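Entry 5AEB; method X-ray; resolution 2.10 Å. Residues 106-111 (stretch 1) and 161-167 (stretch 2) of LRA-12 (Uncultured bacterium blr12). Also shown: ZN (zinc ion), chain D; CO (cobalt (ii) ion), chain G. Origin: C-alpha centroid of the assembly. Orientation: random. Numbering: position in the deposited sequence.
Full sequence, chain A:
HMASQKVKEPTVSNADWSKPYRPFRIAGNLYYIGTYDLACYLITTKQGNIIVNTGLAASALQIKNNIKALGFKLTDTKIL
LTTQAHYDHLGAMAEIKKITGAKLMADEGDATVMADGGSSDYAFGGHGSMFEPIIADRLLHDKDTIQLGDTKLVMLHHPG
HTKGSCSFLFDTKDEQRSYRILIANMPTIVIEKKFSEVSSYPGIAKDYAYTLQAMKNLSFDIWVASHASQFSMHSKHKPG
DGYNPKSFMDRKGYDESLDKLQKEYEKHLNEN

Stretch 1, residues 106-111: ADEGDA
Stretch 2 (161-167) HTKGSCS

Asp 110 is the polar centre of this contact between two segments of one chain, its carboxylate reaching the turn that runs from Thr 162 to Ser 165. The hydroxyl of Thr 162 (chi1 65°, p) donates from OG1 to Asp 110 OD2 at 2.7 Å, and Gly 164 N donates a weak hydrogen bond to Asp 110 OD1 at 3.0 Å, bent to 139° at the hydrogen. Asp 110 can reach both donors because chi1 is -90° (m) and chi2 -11°: its CA-to-CB bond points sideways, yet the carboxylate comes nearer. Two waters extend the link. Water 1 donates to Asp 110 OD2 (2.7 Å) and Gly 164 O (2.9 Å); water 2 donates to Asp 110 OD1 (2.8 Å) and accepts from Lys 163 N (3.0 Å).

Each segment also braces itself. The type I turn has phi/psi of -63/-26 at Lys 163 and -121/22 at Gly 164, with a weak bond from Ser 165 N to Thr 162 O (3.4 Å); Thr 162 N donates to Ser 165 OG (2.9 Å). In the other segment, which includes strand residues 106-107, phi/psi are -44/-40 at Glu 108, -55/-22 at Gly 109 and -110/2 at Asp 110; Asp 110 N donates to Asp 107 O and Gly 109 N to Asp 107 OD1, both at 2.9 Å.

The backbones meet at two glycines, Gly 109 CA lying 3.7 Å from Gly 164 CA. An ideal CB on Gly 109 would lie 2.4 Å from Lys 163 O, and one on Gly 164 2.3 Å from Asp 110 N, both clashes. The CA-to-CB bond of Asp 107 (chi1 -173°, t) points toward the other stretch, with CB 3.0 Å from Gly 164 O and OD2 3.6 Å from Cys 166 CB, where a strand begins. At the margin, Gly 109 O lies 3.5 Å from Lys 163 CB, while the lysine's end leads away. The contact buries 276 Å² in total.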

ATOM      1  N   ALA A 106       8.034  -6.090   6.420  1.00 18.95           N
ATOM      2  CA  ALA A 106       7.935  -6.139   4.967  1.00 18.74           C
ATOM      3  C   ALA A 106       7.861  -7.553   4.408  1.00 18.89           C
ATOM      4  O   ALA A 106       8.487  -8.486   4.936  1.00 19.08           O
ATOM      5  CB  ALA A 106       9.088  -5.356   4.329  1.00 18.90           C
ATOM      6  N   ASP A 107       7.071  -7.703   3.342  1.00 18.63           N
ATOM      7  CA  ASP A 107       7.038  -8.941   2.578  1.00 18.98           C
ATOM      8  C   ASP A 107       8.494  -9.261   2.209  1.00 19.49           C
ATOM      9  O   ASP A 107       9.196  -8.441   1.600  1.00 19.02           O
ATOM     10  CB  ASP A 107       6.163  -8.760   1.347  1.00 18.93           C
ATOM     11  CG  ASP A 107       5.922 -10.051   0.577  1.00 19.68           C
ATOM     12  OD1 ASP A 107       6.919 -10.764   0.235  1.00 20.42           O
ATOM     13  OD2 ASP A 107       4.741 -10.329   0.263  1.00 19.62           O
ATOM     14  N   GLU A 108       8.948 -10.440   2.618  1.00 20.32           N
ATOM     15  CA  GLU A 108      10.286 -10.907   2.280  1.00 21.24           C
ATOM     16  C   GLU A 108      10.677 -10.667   0.811  1.00 21.36           C
ATOM     17  O   GLU A 108      11.811 -10.322   0.540  1.00 21.58           O
ATOM     18  CB  GLU A 108      10.424 -12.387   2.584  1.00 22.36           C
ATOM     19  CG  GLU A 108      11.859 -12.815   2.880  1.00 23.79           C
ATOM     20  CD  GLU A 108      11.911 -14.203   3.508  1.00 25.08           C
ATOM     21  OE1 GLU A 108      11.144 -15.101   3.109  1.00 26.48           O
ATOM     22  OE2 GLU A 108      12.706 -14.435   4.405  1.00 25.66           O
ATOM     23  N   GLY A 109       9.749 -10.864  -0.135  1.00 21.42           N
ATOM     24  CA  GLY A 109      10.064 -10.662  -1.564  1.00 21.63           C
ATOM     25  C   GLY A 109      10.627  -9.279  -1.904  1.00 21.59           C
ATOM     26  O   GLY A 109      11.258  -9.110  -2.918  1.00 22.27           O
ATOM     27  N   ASP A 110      10.378  -8.268  -1.070  1.00 21.05           N
ATOM     28  CA  ASP A 110      10.815  -6.918  -1.378  1.00 20.79           C
ATOM     29  C   ASP A 110      11.948  -6.449  -0.461  1.00 20.86           C
ATOM     30  O   ASP A 110      12.414  -5.309  -0.587  1.00 20.71           O
ATOM     31  CB  ASP A 110       9.644  -5.945  -1.284  1.00 20.30           C
ATOM     32  CG  ASP A 110       8.887  -5.771  -2.611  1.00 20.59           C
ATOM     33  OD1 ASP A 110       9.360  -6.231  -3.688  1.00 21.61           O
ATOM     34  OD2 ASP A 110       7.802  -5.151  -2.566  1.00 20.20           O
ATOM     35  N   ALA A 111      12.407  -7.325   0.444  1.00 21.09           N
ATOM     36  CA  ALA A 111      13.342  -6.899   1.505  1.00 21.22           C
ATOM     37  C   ALA A 111      14.607  -6.344   0.891  1.00 21.73           C
ATOM     38  O   ALA A 111      15.081  -5.288   1.312  1.00 21.33           O
ATOM     39  CB  ALA A 111      13.668  -8.042   2.453  1.00 21.75           C
ATOM     40  N   HIS A 161       3.491  -7.082  -9.341  1.00 19.94           N
ATOM     41  CA  HIS A 161       3.783  -5.637  -9.369  1.00 20.07           C
ATOM     42  C   HIS A 161       5.187  -5.416  -8.848  1.00 20.38           C
ATOM     43  O   HIS A 161       5.982  -4.697  -9.485  1.00 20.91           O
ATOM     44  CB  HIS A 161       2.789  -4.813  -8.572  1.00 19.71           C
ATOM     45  CG  HIS A 161       2.981  -3.299  -8.724  1.00 20.07           C
ATOM     46  ND1 HIS A 161       2.486  -2.605  -9.759  1.00 20.46           N
ATOM     47  CD2 HIS A 161       3.663  -2.372  -7.927  1.00 20.28           C
ATOM     48  CE1 HIS A 161       2.823  -1.313  -9.648  1.00 20.93           C
ATOM     49  NE2 HIS A 161       3.539  -1.164  -8.513  1.00 20.82           N
ATOM     50  N   THR A 162       5.487  -6.013  -7.686  1.00 20.21           N
ATOM     51  CA  THR A 162       6.849  -6.145  -7.211  1.00 20.68           C
ATOM     52  C   THR A 162       7.021  -7.607  -6.811  1.00 20.74           C
ATOM     53  O   THR A 162       6.037  -8.365  -6.727  1.00 20.38           O
ATOM     54  CB  THR A 162       7.245  -5.152  -6.067  1.00 20.76           C
ATOM     55  OG1 THR A 162       6.484  -5.415  -4.873  1.00 20.26           O
ATOM     56  CG2 THR A 162       7.040  -3.744  -6.481  1.00 20.91           C
ATOM     57  N   LYS A 163       8.262  -8.026  -6.597  1.00 21.38           N
ATOM     58  CA  LYS A 163       8.498  -9.410  -6.176  1.00 21.70           C
ATOM     59  C   LYS A 163       7.853  -9.686  -4.793  1.00 21.34           C
ATOM     60  O   LYS A 163       7.558 -10.829  -4.481  1.00 21.68           O
ATOM     61  CB  LYS A 163       9.991  -9.722  -6.146  1.00 22.98           C
ATOM     62  CG  LYS A 163      10.687  -9.502  -7.478  1.00 24.17           C
ATOM     63  CD  LYS A 163      12.131  -9.992  -7.419  1.00 25.78           C
ATOM     64  CE  LYS A 163      12.897  -9.536  -8.663  1.00 26.91           C
ATOM     65  NZ  LYS A 163      13.822 -10.613  -9.124  1.00 28.47           N
ATOM     66  N   GLY A 164       7.681  -8.644  -3.971  1.00 21.01           N
ATOM     67  CA  GLY A 164       7.073  -8.800  -2.656  1.00 20.73           C
ATOM     68  C   GLY A 164       5.818  -7.961  -2.447  1.00 19.99           C
ATOM     69  O   GLY A 164       5.456  -7.667  -1.313  1.00 19.82           O
ATOM     70  N   SER A 165       5.151  -7.538  -3.508  1.00 19.67           N
ATOM     71  CA  SER A 165       3.954  -6.737  -3.275  1.00 19.16           C
ATOM     72  C   SER A 165       2.896  -7.591  -2.548  1.00 18.89           C
ATOM     73  O   SER A 165       2.862  -8.839  -2.672  1.00 19.08           O
ATOM     74  CB  SER A 165       3.428  -6.032  -4.539  1.00 19.08           C
ATOM     75  OG  SER A 165       3.507  -6.842  -5.695  1.00 19.24           O
ATOM     76  N   CYS A 166       2.050  -6.915  -1.775  1.00 18.60           N
ATOM     77  CA  CYS A 166       1.203  -7.619  -0.812  1.00 18.50           C
ATOM     78  C   CYS A 166      -0.006  -6.788  -0.428  1.00 18.21           C
ATOM     79  O   CYS A 166      -0.039  -5.575  -0.624  1.00 18.16           O
ATOM     80  CB  CYS A 166       2.022  -7.963   0.454  1.00 18.80           C
ATOM     81  SG  CYS A 166       2.675  -6.477   1.261  1.00 18.87           S
ATOM     82  N   SER A 167      -1.002  -7.460   0.124  1.00 18.19           N
ATOM     83  CA  SER A 167      -2.191  -6.800   0.616  1.00 18.06           C
ATOM     84  C   SER A 167      -2.316  -7.156   2.117  1.00 18.19           C
ATOM     85  O   SER A 167      -1.652  -8.094   2.595  1.00 18.43           O
ATOM     86  CB  SER A 167      -3.393  -7.325  -0.170  1.00 18.12           C
ATOM     87  OG  SER A 167      -3.295  -6.966  -1.545  1.00 18.11           O
TER
HETATM   88 ZN    ZN D1308       4.362   0.297  -7.950  0.70  4.35          ZN
HETATM   89 CO    CO G1311      11.654 -15.715   5.383  0.70  6.37          CO
HETATM   90  O   HOH W   1       6.317  -5.037  -0.324  1.00 18.92           O
HETATM   91  O   HOH W   2      10.592  -6.107  -6.244  1.00 27.50           O
HETATM   92  O   HOH W   3       3.696   2.047  -7.833  1.00  2.00           O